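Local coordinates for protein inorganic polyphosphate/ATP-glucomannokinase (Arthrobacter sp., PDB 1WOQ) that phosphorylates glucose and mannose, using inorganic polyphosphate or ATP as phosphoryl donor, at residues A[95-98]-A[99-103]; A[191-195]-A[196-200]; A[200-203]-A[204-208]; A[256-259]-A[260-263]. All blocks are in the same frame, centred on the assembly; numbering follows the deposited sequence.

Contact 1 of 4, residues A[95-98]-A[99-103]. With BGC (beta-D-glucopyranose), chain C.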
loop_
_atom_site.group_PDB
_atom_site.type_symbol
_atom_site.label_atom_id
_atom_site.label_comp_id
_atom_site.label_asym_id
_atom_site.label_seq_id
_atom_site.Cartn_x
_atom_site.Cartn_y
_atom_site.Cartn_z
ATOM N N ALA A 95 -9.753 -0.836 9.572
ATOM C CA ALA A 95 -10.967 -0.858 8.768
ATOM C C ALA A 95 -11.377 -2.230 8.244
ATOM O O ALA A 95 -12.538 -2.624 8.367
ATOM C CB ALA A 95 -10.829 0.111 7.607
ATOM N N ASN A 96 -10.431 -2.961 7.665
ATOM C CA ASN A 96 -10.756 -4.259 7.094
ATOM C C ASN A 96 -9.944 -5.428 7.637
ATOM O O ASN A 96 -9.708 -6.416 6.936
ATOM C CB ASN A 96 -10.631 -4.172 5.572
ATOM C CG ASN A 96 -11.466 -3.046 4.996
ATOM O OD1 ASN A 96 -10.942 -2.092 4.410
ATOM N ND2 ASN A 96 -12.778 -3.141 5.172
ATOM N N VAL A 97 -9.524 -5.308 8.891
ATOM C CA VAL A 97 -8.763 -6.356 9.559
ATOM C C VAL A 97 -9.319 -6.520 10.971
ATOM O O VAL A 97 -10.086 -5.677 11.442
ATOM C CB VAL A 97 -7.256 -6.014 9.629
ATOM C CG1 VAL A 97 -6.682 -5.916 8.221
ATOM C CG2 VAL A 97 -7.044 -4.715 10.374
ATOM N N ASP A 98 -8.937 -7.601 11.646
ATOM C CA ASP A 98 -9.428 -7.856 13.001
ATOM C C ASP A 98 -9.203 -6.655 13.913
ATOM O O ASP A 98 -8.100 -6.107 13.980
ATOM C CB ASP A 98 -8.737 -9.080 13.599
ATOM C CG ASP A 98 -9.474 -9.625 14.804
ATOM O OD1 ASP A 98 -10.504 -10.303 14.609
ATOM O OD2 ASP A 98 -9.037 -9.363 15.941
ATOM N N LYS A 99 -10.244 -6.259 14.636
ATOM C CA LYS A 99 -10.149 -5.109 15.521
ATOM C C LYS A 99 -9.146 -5.254 16.666
ATOM O O LYS A 99 -8.815 -4.273 17.326
ATOM C CB LYS A 99 -11.537 -4.756 16.055
ATOM C CG LYS A 99 -12.508 -4.395 14.935
ATOM C CD LYS A 99 -11.962 -3.239 14.094
ATOM C CE LYS A 99 -12.765 -3.034 12.819
ATOM N NZ LYS A 99 -12.609 -4.178 11.874
ATOM N N SER A 100 -8.650 -6.469 16.891
ATOM C CA SER A 100 -7.666 -6.685 17.946
ATOM C C SER A 100 -6.367 -5.975 17.572
ATOM O O SER A 100 -5.468 -5.825 18.395
ATOM C CB SER A 100 -7.404 -8.184 18.147
ATOM O OG SER A 100 -6.859 -8.776 16.980
ATOM N N TRP A 101 -6.277 -5.536 16.319
ATOM C CA TRP A 101 -5.097 -4.829 15.849
ATOM C C TRP A 101 -5.024 -3.427 16.436
ATOM O O TRP A 101 -3.939 -2.876 16.614
ATOM C CB TRP A 101 -5.100 -4.743 14.319
ATOM C CG TRP A 101 -4.521 -5.946 13.658
ATOM C CD1 TRP A 101 -5.191 -6.894 12.942
ATOM C CD2 TRP A 101 -3.142 -6.331 13.647
ATOM N NE1 TRP A 101 -4.311 -7.846 12.481
ATOM C CE2 TRP A 101 -3.048 -7.525 12.901
ATOM C CE3 TRP A 101 -1.976 -5.781 14.198
ATOM C CZ2 TRP A 101 -1.830 -8.181 12.688
ATOM C CZ3 TRP A 101 -0.765 -6.435 13.987
ATOM C CH2 TRP A 101 -0.703 -7.621 13.239
ATOM N N LEU A 102 -6.184 -2.854 16.744
ATOM C CA LEU A 102 -6.230 -1.511 17.302
ATOM C C LEU A 102 -5.358 -1.372 18.546
ATOM O O LEU A 102 -5.427 -2.192 19.466
ATOM C CB LEU A 102 -7.674 -1.120 17.631
ATOM C CG LEU A 102 -8.607 -0.966 16.427
ATOM C CD1 LEU A 102 -10.006 -0.598 16.905
ATOM C CD2 LEU A 102 -8.067 0.112 15.494
ATOM N N ASN A 103 -4.535 -0.328 18.551
ATOM C CA ASN A 103 -3.628 -0.025 19.655
ATOM C C ASN A 103 -2.511 -1.053 19.840
ATOM O O ASN A 103 -1.850 -1.087 20.877
ATOM C CB ASN A 103 -4.414 0.123 20.960
ATOM C CG ASN A 103 -3.959 1.316 21.775
ATOM O OD1 ASN A 103 -4.467 1.564 22.871
ATOM N ND2 ASN A 103 -2.997 2.065 21.243
HETATM C C2 BGC C . -7.515 1.453 5.279
HETATM C C3 BGC C . -6.200 2.078 4.795
HETATM C C4 BGC C . -5.570 1.199 3.705
HETATM C C5 BGC C . -6.593 0.950 2.587
HETATM C C6 BGC C . -6.091 0.021 1.498
HETATM C C1 BGC C . -8.434 1.225 4.076
HETATM O O1 BGC C . -9.617 0.625 4.474
HETATM O O2 BGC C . -8.144 2.313 6.214
HETATM O O3 BGC C . -5.299 2.224 5.883
HETATM O O4 BGC C . -4.420 1.845 3.168
HETATM O O5 BGC C . -7.791 0.358 3.137
HETATM O O6 BGC C . -5.610 -1.201 2.038
#
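Between Asp98 and Trp101 the backbone winds into a short 3-10 segment (99-101), one of whose bonds runs from Trp101 N to Asp98 O over 3.0 Å, with an N-H...O angle of 162°. The turn ends an irregular run that leaves the glucose pocket at Ala95 and Asn96 and leads toward helix 106-114. Asp98 reaches forward to the start of the turn. With CG anti to the backbone N (chi1 -163°), its OD2 accepts from Ser100 N at 3.1 Å, from above the carboxylate plane, and from Ser100 OG in a very short bond. Two donors of one residue thus hold a single carboxylate oxygen at the opening of the turn. Replacing Asp98 by an alanine would probably leave Ser100 N and OG without this shared acceptor and free the serine hydroxyl to turn. Lys99 folds back along the preceding loop, bent at chi2 and chi4, and NZ donates to Val97 O at 3.0 Å and also to Ala94 O. Trp101 is buried against helices 51-66 and 106-114, its NE1 bonded to Ala49 O. Beside the indole, the Val97 side chain crosses at about a right angle, with CG2 3.8 Å from Trp101 CD1.

Contact 2 of 4, residues A[191-195]-A[196-200]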
loop_
_atom_site.group_PDB
_atom_site.type_symbol
_atom_site.label_atom_id
_atom_site.label_comp_id
_atom_site.label_asym_id
_atom_site.label_seq_id
_atom_site.Cartn_x
_atom_site.Cartn_y
_atom_site.Cartn_z
ATOM N N ASP A 191 -21.840 -5.114 -5.541
ATOM C CA ASP A 191 -23.024 -4.428 -6.045
ATOM C C ASP A 191 -23.328 -4.716 -7.512
ATOM O O ASP A 191 -24.203 -4.084 -8.106
ATOM C CB ASP A 191 -22.898 -2.917 -5.820
ATOM C CG ASP A 191 -22.868 -2.554 -4.348
ATOM O OD1 ASP A 191 -23.412 -3.336 -3.540
ATOM O OD2 ASP A 191 -22.316 -1.491 -3.994
ATOM N N GLY A 192 -22.607 -5.674 -8.087
ATOM C CA GLY A 192 -22.825 -6.047 -9.476
ATOM C C GLY A 192 -22.653 -4.926 -10.483
ATOM O O GLY A 192 -23.387 -4.846 -11.471
ATOM N N LEU A 193 -21.674 -4.063 -10.241
ATOM C CA LEU A 193 -21.405 -2.937 -11.124
ATOM C C LEU A 193 -20.568 -3.286 -12.348
ATOM O O LEU A 193 -19.591 -4.032 -12.260
ATOM C CB LEU A 193 -20.688 -1.829 -10.348
ATOM C CG LEU A 193 -21.495 -0.782 -9.581
ATOM C CD1 LEU A 193 -22.650 -1.410 -8.837
ATOM C CD2 LEU A 193 -20.553 -0.059 -8.633
ATOM N N SER A 194 -20.959 -2.736 -13.491
ATOM C CA SER A 194 -20.214 -2.937 -14.724
ATOM C C SER A 194 -19.070 -1.935 -14.618
ATOM O O SER A 194 -19.063 -1.105 -13.707
ATOM C CB SER A 194 -21.085 -2.596 -15.935
ATOM O OG SER A 194 -21.499 -1.240 -15.890
ATOM N N TRP A 195 -18.104 -2.005 -15.525
ATOM C CA TRP A 195 -16.994 -1.063 -15.483
ATOM C C TRP A 195 -17.506 0.364 -15.683
ATOM O O TRP A 195 -16.985 1.304 -15.084
ATOM C CB TRP A 195 -15.951 -1.405 -16.552
ATOM C CG TRP A 195 -15.100 -2.592 -16.199
ATOM C CD1 TRP A 195 -14.949 -3.740 -16.926
ATOM C CD2 TRP A 195 -14.272 -2.743 -15.035
ATOM N NE1 TRP A 195 -14.080 -4.595 -16.290
ATOM C CE2 TRP A 195 -13.650 -4.010 -15.128
ATOM C CE3 TRP A 195 -13.997 -1.934 -13.926
ATOM C CZ2 TRP A 195 -12.769 -4.485 -14.151
ATOM C CZ3 TRP A 195 -13.118 -2.406 -12.953
ATOM C CH2 TRP A 195 -12.515 -3.673 -13.075
ATOM N N ASP A 196 -18.535 0.525 -16.514
ATOM C CA ASP A 196 -19.091 1.852 -16.760
ATOM C C ASP A 196 -19.801 2.407 -15.533
ATOM O O ASP A 196 -19.697 3.599 -15.236
ATOM C CB ASP A 196 -20.061 1.831 -17.946
ATOM C CG ASP A 196 -19.370 1.519 -19.257
ATOM O OD1 ASP A 196 -18.223 1.975 -19.450
ATOM O OD2 ASP A 196 -19.980 0.828 -20.101
ATOM N N GLU A 197 -20.530 1.553 -14.821
ATOM C CA GLU A 197 -21.228 2.003 -13.626
ATOM C C GLU A 197 -20.188 2.356 -12.566
ATOM O O GLU A 197 -20.360 3.308 -11.801
ATOM C CB GLU A 197 -22.171 0.911 -13.117
ATOM C CG GLU A 197 -23.287 0.580 -14.107
ATOM C CD GLU A 197 -24.205 -0.524 -13.615
ATOM O OE1 GLU A 197 -23.690 -1.586 -13.214
ATOM O OE2 GLU A 197 -25.439 -0.331 -13.638
ATOM N N TYR A 198 -19.104 1.587 -12.536
ATOM C CA TYR A 198 -18.018 1.828 -11.587
ATOM C C TYR A 198 -17.367 3.165 -11.932
ATOM O O TYR A 198 -16.928 3.898 -11.047
ATOM C CB TYR A 198 -16.982 0.700 -11.673
ATOM C CG TYR A 198 -15.911 0.733 -10.599
ATOM C CD1 TYR A 198 -16.251 0.853 -9.250
ATOM C CD2 TYR A 198 -14.562 0.607 -10.928
ATOM C CE1 TYR A 198 -15.269 0.848 -8.252
ATOM C CE2 TYR A 198 -13.571 0.597 -9.941
ATOM C CZ TYR A 198 -13.932 0.718 -8.607
ATOM O OH TYR A 198 -12.959 0.708 -7.631
ATOM N N SER A 199 -17.315 3.481 -13.225
ATOM C CA SER A 199 -16.726 4.739 -13.681
ATOM C C SER A 199 -17.492 5.933 -13.124
ATOM O O SER A 199 -16.908 6.985 -12.871
ATOM C CB SER A 199 -16.712 4.809 -15.212
ATOM O OG SER A 199 -15.809 3.866 -15.756
ATOM N N VAL A 200 -18.802 5.775 -12.944
ATOM C CA VAL A 200 -19.623 6.852 -12.396
ATOM C C VAL A 200 -19.172 7.125 -10.962
ATOM O O VAL A 200 -18.982 8.276 -10.561
ATOM C CB VAL A 200 -21.124 6.474 -12.389
ATOM C CG1 VAL A 200 -21.923 7.512 -11.616
ATOM C CG2 VAL A 200 -21.642 6.379 -13.819
#
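A capping box opens helix 195-213, directly after a Schellman motif, with Gly192 at positive phi as its C-prime residue, has ended helix 185-190. In the box Ser194 is the N-cap. Its OG, placed between the backbone N and the carbonyl carbon (chi1 60°), accepts from Glu197 N at 3.1 Å. The reciprocal bond runs from Ser194 N to Glu197 OE1 at 3.0 Å, nearly straight at 160°, and uses the anti lone pair of that oxygen. Each residue therefore satisfies the other's backbone N-H at a helix end where no earlier carbonyl of the helix can do so. The glutamate's aliphatic part also packs, with CB 4.0 Å from Leu193 CG. At the next residue, Trp195 O takes two donors from Ser199, one turn ahead: N and OG, each at 2.9 Å and arriving from opposite faces of the carbonyl plane; the hydroxyl is also bonded to Asn234. Trp195 and Tyr198 run alongside each other, and Tyr198 CD2 sits at the indole edge, 3.9 Å from Trp195 CZ3. Arg188 makes a cation-pi contact with Trp195, and Tyr198 OH bonds to Ala183 O, so both aromatic residues tie the new helix back to the preceding helical region. The whole is a tight helix-to-helix junction, Schellman ending followed at once by a capping box.

Contact 3 of 4, residues A[200-203]-A[204-208]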
loop_
_atom_site.group_PDB
_atom_site.type_symbol
_atom_site.label_atom_id
_atom_site.label_comp_id
_atom_site.label_asym_id
_atom_site.label_seq_id
_atom_site.Cartn_x
_atom_site.Cartn_y
_atom_site.Cartn_z
ATOM N N VAL A 200 -18.802 5.775 -12.944
ATOM C CA VAL A 200 -19.623 6.852 -12.396
ATOM C C VAL A 200 -19.172 7.125 -10.962
ATOM O O VAL A 200 -18.982 8.276 -10.561
ATOM C CB VAL A 200 -21.124 6.474 -12.389
ATOM C CG1 VAL A 200 -21.923 7.512 -11.616
ATOM C CG2 VAL A 200 -21.642 6.379 -13.819
ATOM N N LEU A 201 -19.010 6.054 -10.190
ATOM C CA LEU A 201 -18.569 6.170 -8.807
ATOM C C LEU A 201 -17.177 6.792 -8.720
ATOM O O LEU A 201 -16.915 7.627 -7.853
ATOM C CB LEU A 201 -18.551 4.791 -8.142
ATOM C CG LEU A 201 -19.901 4.239 -7.682
ATOM C CD1 LEU A 201 -19.746 2.785 -7.275
ATOM C CD2 LEU A 201 -20.415 5.064 -6.509
ATOM N N LEU A 202 -16.282 6.389 -9.617
ATOM C CA LEU A 202 -14.928 6.925 -9.603
ATOM C C LEU A 202 -14.903 8.383 -10.047
ATOM O O LEU A 202 -14.102 9.167 -9.546
ATOM C CB LEU A 202 -14.003 6.085 -10.491
ATOM C CG LEU A 202 -13.812 4.633 -10.040
ATOM C CD1 LEU A 202 -12.799 3.958 -10.948
ATOM C CD2 LEU A 202 -13.330 4.589 -8.593
ATOM N N GLN A 203 -15.776 8.745 -10.989
ATOM C CA GLN A 203 -15.848 10.130 -11.457
ATOM C C GLN A 203 -16.195 11.001 -10.257
ATOM O O GLN A 203 -15.612 12.067 -10.055
ATOM C CB GLN A 203 -16.934 10.280 -12.528
ATOM C CG GLN A 203 -17.251 11.726 -12.944
ATOM C CD GLN A 203 -16.068 12.442 -13.574
ATOM O OE1 GLN A 203 -15.274 11.838 -14.291
ATOM N NE2 GLN A 203 -15.958 13.741 -13.321
ATOM N N ARG A 204 -17.150 10.532 -9.463
ATOM C CA ARG A 204 -17.581 11.255 -8.273
ATOM C C ARG A 204 -16.453 11.348 -7.255
ATOM O O ARG A 204 -16.182 12.427 -6.718
ATOM C CB ARG A 204 -18.783 10.559 -7.627
ATOM C CG ARG A 204 -19.335 11.285 -6.403
ATOM C CD ARG A 204 -19.849 12.666 -6.784
ATOM N NE ARG A 204 -19.135 13.744 -6.108
ATOM C CZ ARG A 204 -19.375 14.143 -4.861
ATOM N NH1 ARG A 204 -20.320 13.559 -4.140
ATOM N NH2 ARG A 204 -18.667 15.133 -4.338
ATOM N N TYR A 205 -15.803 10.220 -6.986
ATOM C CA TYR A 205 -14.712 10.184 -6.011
ATOM C C TYR A 205 -13.538 11.074 -6.405
ATOM O O TYR A 205 -13.120 11.945 -5.635
ATOM C CB TYR A 205 -14.206 8.749 -5.819
ATOM C CG TYR A 205 -13.111 8.638 -4.776
ATOM C CD1 TYR A 205 -13.419 8.599 -3.416
ATOM C CD2 TYR A 205 -11.765 8.622 -5.146
ATOM C CE1 TYR A 205 -12.410 8.549 -2.446
ATOM C CE2 TYR A 205 -10.754 8.575 -4.188
ATOM C CZ TYR A 205 -11.083 8.541 -2.840
ATOM O OH TYR A 205 -10.084 8.516 -1.886
ATOM N N PHE A 206 -13.001 10.864 -7.604
ATOM C CA PHE A 206 -11.863 11.657 -8.042
ATOM C C PHE A 206 -12.164 13.136 -8.235
ATOM O O PHE A 206 -11.314 13.976 -7.941
ATOM C CB PHE A 206 -11.245 11.065 -9.312
ATOM C CG PHE A 206 -10.462 9.809 -9.064
ATOM C CD1 PHE A 206 -11.028 8.562 -9.294
ATOM C CD2 PHE A 206 -9.166 9.875 -8.557
ATOM C CE1 PHE A 206 -10.314 7.394 -9.022
ATOM C CE2 PHE A 206 -8.444 8.716 -8.282
ATOM C CZ PHE A 206 -9.022 7.472 -8.516
ATOM N N SER A 207 -13.360 13.470 -8.712
ATOM C CA SER A 207 -13.688 14.882 -8.886
ATOM C C SER A 207 -13.815 15.541 -7.511
ATOM O O SER A 207 -13.469 16.708 -7.339
ATOM C CB SER A 207 -14.983 15.054 -9.700
ATOM O OG SER A 207 -16.102 14.520 -9.028
ATOM N N HIS A 208 -14.301 14.794 -6.524
ATOM C CA HIS A 208 -14.426 15.345 -5.178
ATOM C C HIS A 208 -13.038 15.581 -4.588
ATOM O O HIS A 208 -12.759 16.653 -4.054
ATOM C CB HIS A 208 -15.205 14.398 -4.262
ATOM C CG HIS A 208 -15.345 14.904 -2.859
ATOM N ND1 HIS A 208 -14.901 14.198 -1.762
ATOM C CD2 HIS A 208 -15.872 16.054 -2.377
ATOM C CE1 HIS A 208 -15.149 14.890 -0.664
ATOM N NE2 HIS A 208 -15.738 16.020 -1.010
HETATM O O HOH W 1 -18.065 14.967 -11.844
#
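Gln203 O is gripped twice by Ser207, through the hydroxyl OG at 2.7 Å and through the backbone N at 3.0 Å, within the regular alpha-helix 195-213. The serine oxygen lies between its backbone N and carbonyl carbon (chi1 64°), which turns it back toward the carbonyl one turn earlier. A water accepts from Gln203 NE2 at 2.9 Å and gives only a weak bond to Ser207 OG, while Gln203 OE1 is held by Arg236 N. On the buried side, Leu202 and Phe206 extend in the same direction from the helix, Leu202 CB coming within 4.1 Å of Phe206 CD1. Tyr205 CD2 stands over the centre of one face of the Phe206 ring, 4.1 Å above its plane, and Phe218 meets that ring edge-to-face. With an alanine in place of Phe206, Leu202 and Tyr205 would probably lose their common aromatic neighbour and a gap would be likely to open beside Phe218. Tyr205 OH bonds to Leu169 O, and Arg204 leads away to a salt bridge with Asp175. The Phe206 backbone keeps the helical pattern, its N donating to Leu202 O at 2.8 Å with an N-H...O angle of 168°.

Contact 4 of 4, residues A[256-259]-A[260-263]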
loop_
_atom_site.group_PDB
_atom_site.type_symbol
_atom_site.label_atom_id
_atom_site.label_comp_id
_atom_site.label_asym_id
_atom_site.label_seq_id
_atom_site.Cartn_x
_atom_site.Cartn_y
_atom_site.Cartn_z
ATOM N N ALA A 256 10.659 -1.091 1.895
ATOM C CA ALA A 256 12.118 -1.059 1.927
ATOM C C ALA A 256 12.591 0.393 1.888
ATOM O O ALA A 256 13.508 0.780 2.616
ATOM C CB ALA A 256 12.687 -1.833 0.744
ATOM N N ILE A 257 11.960 1.194 1.033
ATOM C CA ILE A 257 12.308 2.607 0.927
ATOM C C ILE A 257 12.214 3.270 2.297
ATOM O O ILE A 257 13.120 3.990 2.703
ATOM C CB ILE A 257 11.351 3.364 -0.034
ATOM C CG1 ILE A 257 11.616 2.938 -1.479
ATOM C CG2 ILE A 257 11.529 4.875 0.130
ATOM C CD1 ILE A 257 10.657 3.554 -2.481
ATOM N N GLU A 258 11.110 3.025 3.003
ATOM C CA GLU A 258 10.905 3.617 4.319
ATOM C C GLU A 258 12.050 3.279 5.271
ATOM O O GLU A 258 12.516 4.147 6.008
ATOM C CB GLU A 258 9.567 3.158 4.914
ATOM C CG GLU A 258 9.176 3.872 6.214
ATOM C CD GLU A 258 9.040 5.381 6.051
ATOM O OE1 GLU A 258 9.136 5.879 4.910
ATOM O OE2 GLU A 258 8.828 6.074 7.068
ATOM N N ILE A 259 12.499 2.026 5.268
ATOM C CA ILE A 259 13.611 1.632 6.135
ATOM C C ILE A 259 14.809 2.524 5.841
ATOM O O ILE A 259 15.407 3.105 6.748
ATOM C CB ILE A 259 14.071 0.183 5.880
ATOM C CG1 ILE A 259 12.996 -0.804 6.320
ATOM C CG2 ILE A 259 15.382 -0.085 6.627
ATOM C CD1 ILE A 259 13.396 -2.238 6.097
ATOM N N ALA A 260 15.152 2.612 4.560
ATOM C CA ALA A 260 16.280 3.414 4.104
ATOM C C ALA A 260 16.161 4.869 4.536
ATOM O O ALA A 260 17.117 5.449 5.050
ATOM C CB ALA A 260 16.392 3.327 2.586
ATOM N N LEU A 261 14.988 5.459 4.325
ATOM C CA LEU A 261 14.768 6.849 4.702
ATOM C C LEU A 261 14.931 7.042 6.204
ATOM O O LEU A 261 15.570 7.995 6.649
ATOM C CB LEU A 261 13.371 7.304 4.278
ATOM C CG LEU A 261 13.078 7.359 2.776
ATOM C CD1 LEU A 261 11.643 7.815 2.561
ATOM C CD2 LEU A 261 14.051 8.307 2.090
ATOM N N GLN A 262 14.354 6.133 6.983
ATOM C CA GLN A 262 14.439 6.213 8.437
ATOM C C GLN A 262 15.880 6.044 8.908
ATOM O O GLN A 262 16.339 6.768 9.791
ATOM C CB GLN A 262 13.549 5.144 9.076
ATOM C CG GLN A 262 12.084 5.233 8.678
ATOM C CD GLN A 262 11.424 6.527 9.118
ATOM O OE1 GLN A 262 11.836 7.616 8.721
ATOM N NE2 GLN A 262 10.390 6.411 9.941
ATOM N N HIS A 263 16.589 5.084 8.320
ATOM C CA HIS A 263 17.982 4.838 8.680
ATOM C C HIS A 263 18.904 5.738 7.862
ATOM O O HIS A 263 19.858 5.208 7.256
ATOM C CB HIS A 263 18.349 3.373 8.433
ATOM C CG HIS A 263 17.721 2.418 9.399
ATOM N ND1 HIS A 263 16.358 2.329 9.579
ATOM C CD2 HIS A 263 18.271 1.504 10.235
ATOM C CE1 HIS A 263 16.095 1.402 10.484
ATOM N NE2 HIS A 263 17.239 0.887 10.897
#
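The imidazole of His263 carries Ile259 CG2 over one face, 3.9 Å from ND1, the two side chains running together. Ile259 CG2 is anti to the backbone N, and that branch is the one presented to the ring. Ile259 O takes the backbone N of His263 at 2.8 Å, nearly along the C=O axis, and a weak bond from ND1 at 3.1 Å, bent to 127°. A pair of flat groups meets one residue earlier. The Glu258 carboxylate and the Gln262 amide have planes 44° apart; OE2 is 3.3 Å from NE2, but the angle is poor for a hydrogen bond, so this is contact between two bent side chains. Their backbones are joined more firmly, Gln262 N donating to Glu258 O at 2.9 Å. Apolar packing follows the same i to i+4 spacing where Ile257 CG2 touches Leu261 CD1 at 3.8 Å. These contacts lie at the C-terminal end of helix 250-262. Ile257 packs on Leu129, Arg133 and Tyr134 of helix 123-134, Ile259 rests on Pro77, and Glu258, Gln262 and His263 border strand 118-122, the edge strand of its five-stranded sheet.

In the fold
Contacts 2 and 3 share helix 195-213 and Val200, and they touch where Leu193 CD2 packs on Leu201 CD1; the first is the capped start of that helix, the second its continuation against strand 143-149. Contact 4 lies on the opposite side of the chain's centre, about 38 Å from contact 2 and 33 Å from contact 3 between centres, on the helix beside the other five-stranded sheet. Contact 1 is the surface member, a loop and the only one with pocket residues, and carboxylate and lysine bonds dominate it. The three contacts on helices 195-213 and 250-262 are partly buried, and each combines an apolar inner side with a carbonyl that one residue's backbone and side chain both approach.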